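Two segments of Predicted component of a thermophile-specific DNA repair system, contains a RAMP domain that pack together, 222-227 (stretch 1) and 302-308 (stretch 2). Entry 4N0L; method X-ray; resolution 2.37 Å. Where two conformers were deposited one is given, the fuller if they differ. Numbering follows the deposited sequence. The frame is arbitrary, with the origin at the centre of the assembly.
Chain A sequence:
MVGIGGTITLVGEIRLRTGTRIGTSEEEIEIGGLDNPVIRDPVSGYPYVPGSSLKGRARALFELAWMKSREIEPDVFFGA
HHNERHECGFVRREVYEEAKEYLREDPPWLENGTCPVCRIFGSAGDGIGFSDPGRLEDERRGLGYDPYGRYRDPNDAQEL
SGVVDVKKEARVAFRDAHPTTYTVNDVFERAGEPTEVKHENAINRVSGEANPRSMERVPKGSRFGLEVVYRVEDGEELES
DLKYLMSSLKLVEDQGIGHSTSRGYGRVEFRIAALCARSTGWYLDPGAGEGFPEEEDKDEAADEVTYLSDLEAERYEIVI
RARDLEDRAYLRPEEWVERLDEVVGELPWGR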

ATOM      1  N   SER A 222       2.470   0.458 -21.196  1.00 27.77           N
ATOM      2  CA  SER A 222       3.218   1.551 -20.579  1.00 26.11           C
ATOM      3  C   SER A 222       3.749   1.133 -19.217  1.00 27.17           C
ATOM      4  O   SER A 222       3.147   0.306 -18.529  1.00 21.67           O
ATOM      5  CB  SER A 222       2.344   2.795 -20.436  1.00 22.55           C
ATOM      6  OG  SER A 222       1.931   3.273 -21.703  1.00 27.68           O
ATOM      7  N   ARG A 223       4.878   1.708 -18.825  1.00 28.69           N
ATOM      8  CA  ARG A 223       5.538   1.277 -17.605  1.00 24.88           C
ATOM      9  C   ARG A 223       5.949   2.463 -16.744  1.00 25.52           C
ATOM     10  O   ARG A 223       6.530   3.434 -17.230  1.00 25.93           O
ATOM     11  CB  ARG A 223       6.742   0.401 -17.949  1.00 28.25           C
ATOM     12  CG  ARG A 223       6.341  -0.931 -18.573  1.00 30.48           C
ATOM     13  CD  ARG A 223       7.484  -1.565 -19.333  1.00 40.55           C
ATOM     14  NE  ARG A 223       7.038  -2.667 -20.182  1.00 47.55           N
ATOM     15  CZ  ARG A 223       7.216  -3.951 -19.896  1.00 47.23           C
ATOM     16  NH1 ARG A 223       7.836  -4.304 -18.778  1.00 44.51           N
ATOM     17  NH2 ARG A 223       6.779  -4.885 -20.731  1.00 47.96           N
ATOM     18  N   PHE A 224       5.620   2.377 -15.460  1.00 26.71           N
ATOM     19  CA  PHE A 224       5.908   3.442 -14.514  1.00 21.07           C
ATOM     20  C   PHE A 224       6.786   2.910 -13.393  1.00 20.42           C
ATOM     21  O   PHE A 224       6.575   1.800 -12.906  1.00 22.94           O
ATOM     22  CB  PHE A 224       4.609   4.040 -13.961  1.00 22.41           C
ATOM     23  CG  PHE A 224       3.718   4.637 -15.021  1.00 26.54           C
ATOM     24  CD1 PHE A 224       2.929   3.826 -15.829  1.00 25.96           C
ATOM     25  CD2 PHE A 224       3.679   6.007 -15.218  1.00 25.12           C
ATOM     26  CE1 PHE A 224       2.119   4.372 -16.809  1.00 22.18           C
ATOM     27  CE2 PHE A 224       2.867   6.560 -16.197  1.00 30.19           C
ATOM     28  CZ  PHE A 224       2.087   5.739 -16.994  1.00 26.05           C
ATOM     29  N   GLY A 225       7.794   3.690 -13.016  1.00 23.67           N
ATOM     30  CA  GLY A 225       8.726   3.292 -11.976  1.00 23.49           C
ATOM     31  C   GLY A 225       8.046   2.970 -10.663  1.00 23.45           C
ATOM     32  O   GLY A 225       7.170   3.708 -10.216  1.00 24.88           O
ATOM     33  N   LEU A 226       8.443   1.862 -10.062  1.00 24.88           N
ATOM     34  CA  LEU A 226       7.914   1.443  -8.781  1.00 25.72           C
ATOM     35  C   LEU A 226       9.012   1.397  -7.730  1.00 25.06           C
ATOM     36  O   LEU A 226       9.897   0.561  -7.772  1.00 19.97           O
ATOM     37  CB  LEU A 226       7.232   0.085  -8.889  1.00 24.76           C
ATOM     38  CG  LEU A 226       6.545  -0.409  -7.622  1.00 24.82           C
ATOM     39  CD1 LEU A 226       5.372   0.480  -7.252  1.00 20.17           C
ATOM     40  CD2 LEU A 226       6.088  -1.843  -7.786  1.00 26.19           C
ATOM     41  N   GLU A 227       8.961   2.317  -6.795  1.00 24.23           N
ATOM     42  CA  GLU A 227       9.478   2.328  -5.455  0.50 26.68           C
ATOM     43  C   GLU A 227       8.395   2.489  -4.153  1.00 26.63           C
ATOM     44  O   GLU A 227       7.566   3.389  -3.786  1.00 25.04           O
ATOM     45  CB  GLU A 227      10.493   3.471  -5.433  0.50 31.89           C
ATOM     46  CG  GLU A 227      11.513   3.340  -4.312  0.50 43.32           C
ATOM     47  CD  GLU A 227      12.469   4.513  -4.241  0.50 52.15           C
ATOM     48  OE1 GLU A 227      12.603   5.107  -3.147  0.50 52.61           O
ATOM     49  OE2 GLU A 227      13.099   4.831  -5.272  0.50 55.23           O
ATOM     50  N   ALA A 302      15.407  -5.576 -17.919  1.00 66.16           N
ATOM     51  CA  ALA A 302      14.909  -4.993 -19.169  1.00 67.29           C
ATOM     52  C   ALA A 302      15.303  -5.890 -20.334  1.00 64.04           C
ATOM     53  O   ALA A 302      16.491  -6.132 -20.543  1.00 65.72           O
ATOM     54  CB  ALA A 302      15.449  -3.588 -19.361  1.00 71.71           C
ATOM     55  N   ASP A 303      14.333  -6.378 -21.106  1.00 60.20           N
ATOM     56  CA  ASP A 303      13.023  -5.757 -21.325  1.00 60.04           C
ATOM     57  C   ASP A 303      11.917  -6.019 -20.289  1.00 51.18           C
ATOM     58  O   ASP A 303      10.798  -5.532 -20.458  1.00 48.83           O
ATOM     59  CB  ASP A 303      12.507  -6.186 -22.706  1.00 66.82           C
ATOM     60  CG  ASP A 303      11.650  -5.124 -23.370  1.00 70.50           C
ATOM     61  OD1 ASP A 303      11.953  -3.923 -23.207  1.00 71.74           O
ATOM     62  OD2 ASP A 303      10.674  -5.492 -24.056  1.00 70.82           O
ATOM     63  N   GLU A 304      12.205  -6.767 -19.229  1.00 42.54           N
ATOM     64  CA  GLU A 304      11.149  -7.176 -18.301  1.00 39.16           C
ATOM     65  C   GLU A 304      10.886  -6.125 -17.220  1.00 39.87           C
ATOM     66  O   GLU A 304       9.734  -5.902 -16.845  1.00 42.85           O
ATOM     67  CB  GLU A 304      11.496  -8.518 -17.645  1.00 44.11           C
ATOM     68  CG  GLU A 304      11.656  -9.690 -18.616  1.00 52.90           C
ATOM     69  CD  GLU A 304      10.363 -10.074 -19.331  1.00 60.18           C
ATOM     70  OE1 GLU A 304       9.289  -9.527 -18.995  1.00 57.96           O
ATOM     71  OE2 GLU A 304      10.425 -10.926 -20.243  1.00 67.92           O
ATOM     72  N   VAL A 305      11.934  -5.479 -16.719  1.00 31.05           N
ATOM     73  CA  VAL A 305      11.756  -4.410 -15.740  1.00 28.32           C
ATOM     74  C   VAL A 305      12.547  -3.194 -16.212  1.00 26.62           C
ATOM     75  O   VAL A 305      13.700  -3.001 -15.829  1.00 25.03           O
ATOM     76  CB  VAL A 305      12.218  -4.826 -14.326  1.00 26.74           C
ATOM     77  CG1 VAL A 305      11.901  -3.728 -13.318  1.00 20.39           C
ATOM     78  CG2 VAL A 305      11.557  -6.132 -13.905  1.00 23.83           C
ATOM     79  N   THR A 306      11.904  -2.366 -17.031  1.00 27.34           N
ATOM     80  CA  THR A 306      12.584  -1.286 -17.740  1.00 29.87           C
ATOM     81  C   THR A 306      13.057  -0.154 -16.833  1.00 31.69           C
ATOM     82  O   THR A 306      13.970   0.591 -17.190  1.00 31.35           O
ATOM     83  CB  THR A 306      11.677  -0.692 -18.836  1.00 28.70           C
ATOM     84  OG1 THR A 306      10.632   0.082 -18.235  1.00 30.38           O
ATOM     85  CG2 THR A 306      11.066  -1.805 -19.669  1.00 26.82           C
ATOM     86  N   TYR A 307      12.433  -0.032 -15.665  1.00 24.53           N
ATOM     87  CA  TYR A 307      12.743   1.046 -14.732  1.00 22.60           C
ATOM     88  C   TYR A 307      14.181   0.973 -14.241  1.00 28.03           C
ATOM     89  O   TYR A 307      14.790   1.999 -13.932  1.00 29.82           O
ATOM     90  CB  TYR A 307      11.789   1.005 -13.537  1.00 23.80           C
ATOM     91  CG  TYR A 307      11.963   2.140 -12.546  1.00 28.89           C
ATOM     92  CD1 TYR A 307      12.000   3.463 -12.971  1.00 31.36           C
ATOM     93  CD2 TYR A 307      12.072   1.889 -11.183  1.00 31.90           C
ATOM     94  CE1 TYR A 307      12.141   4.504 -12.065  1.00 27.91           C
ATOM     95  CE2 TYR A 307      12.216   2.920 -10.270  1.00 29.84           C
ATOM     96  CZ  TYR A 307      12.250   4.226 -10.717  1.00 31.55           C
ATOM     97  OH  TYR A 307      12.399   5.252  -9.811  1.00 35.21           O
ATOM     98  N   LEU A 308      14.717  -0.242 -14.175  1.00 26.10           N
ATOM     99  CA  LEU A 308      16.050  -0.457 -13.624  1.00 25.39           C
ATOM    100  C   LEU A 308      17.135   0.251 -14.432  1.00 25.77           C
ATOM    101  O   LEU A 308      18.148   0.674 -13.876  1.00 30.83           O
ATOM    102  CB  LEU A 308      16.356  -1.952 -13.530  1.00 18.66           C
ATOM    103  CG  LEU A 308      15.437  -2.755 -12.601  1.00 20.04           C
ATOM    104  CD1 LEU A 308      15.959  -4.170 -12.410  1.00 19.54           C
ATOM    105  CD2 LEU A 308      15.242  -2.063 -11.253  1.00 17.37           C
TER
HETATM  106  O   HOH W   1       8.490  -7.424 -20.744  1.00 39.48           O

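Stretch 1 is an extended strand from Arg 223 through Glu 227 that continues later in the chain, preceded by Ser 222, whereas stretch 2 is irregular. After a cis peptide bond before Asp 303 it runs as loop, and its last three residues, Thr 306 to Leu 308, take helical backbone angles without the regular bonding of a helix. The one backbone hydrogen bond within it is weak, from Leu 308 N to Val 305 O at 3.4 Å. The two backbones are nearest at Gly 225 and Tyr 307, whose CA atoms lie 5.4 Å apart; at Arg 223 and Thr 306 the CA atoms are separated by 7.5 Å. No clear hydrogen bond joins the stretches directly, so the strand does not gain a pairing partner here. Side chains packed on backbone and on each other, together with a bridging water, make the contact, which buries 284 Å² over both sides.

The alternation of the strand sets which side chains can face stretch 2. Arg 223 points its CA-to-CB bond toward stretch 2, while those of Phe 224 and Leu 226 point away. Gly 225, between these two, is on the facing side but has no side chain, and this lets the ring of Tyr 307 lie directly on the backbone. Gly 225 CA is 3.4 Å from Tyr 307 CD1 and also 3.4 Å from the ring centroid of Tyr 307, only 11° off the ring normal. This is a CH-pi contact: a CA hydrogen, slightly polarized by the flanking peptide groups, meets the electron-rich face of the aromatic ring. An ideally placed CB on Gly 225 would come within 2.4 Å of Tyr 307 CE1, a clash, so the close approach of ring to backbone depends on the missing side chain. Leu 226 contributes backbone to the same ring face, its N lying 3.8 Å from Tyr 307 CD2. The t rotamer of Tyr 307 (chi1 -176°) carries the broad, flat ring to this site.

At the other end of the contact, Arg 223 spans the wider gap with a long side chain, m at chi1 and t at chi2 and chi3. Its aliphatic part packs against the methyl of Thr 306, with Arg 223 CD 3.6 Å from Thr 306 CG2. The branched end of Thr 306 lies against the arginine chain with its methyl and its hydroxyl both close, and the hydroxyl has its hydrogen bond elsewhere in the structure. Beyond the methylenes, the guanidinium reaches backbone carbonyls, whose partial negative charge complements its positive charge: Arg 223 NH1 is 3.1 Å from Glu 304 O, near the guanidinium plane, and 3.6 Å from Asp 303 O, which lies over one face.

Water 1 completes this polar end. It accepts a hydrogen bond from Arg 223 NH2 at 3.1 Å and donates to Asp 303 O at 3.0 Å and Glu 304 OE1 at 2.8 Å. Although the CA-to-CB bond of Glu 304 points away from the strand, its carboxylate is thus linked to the arginine through the water.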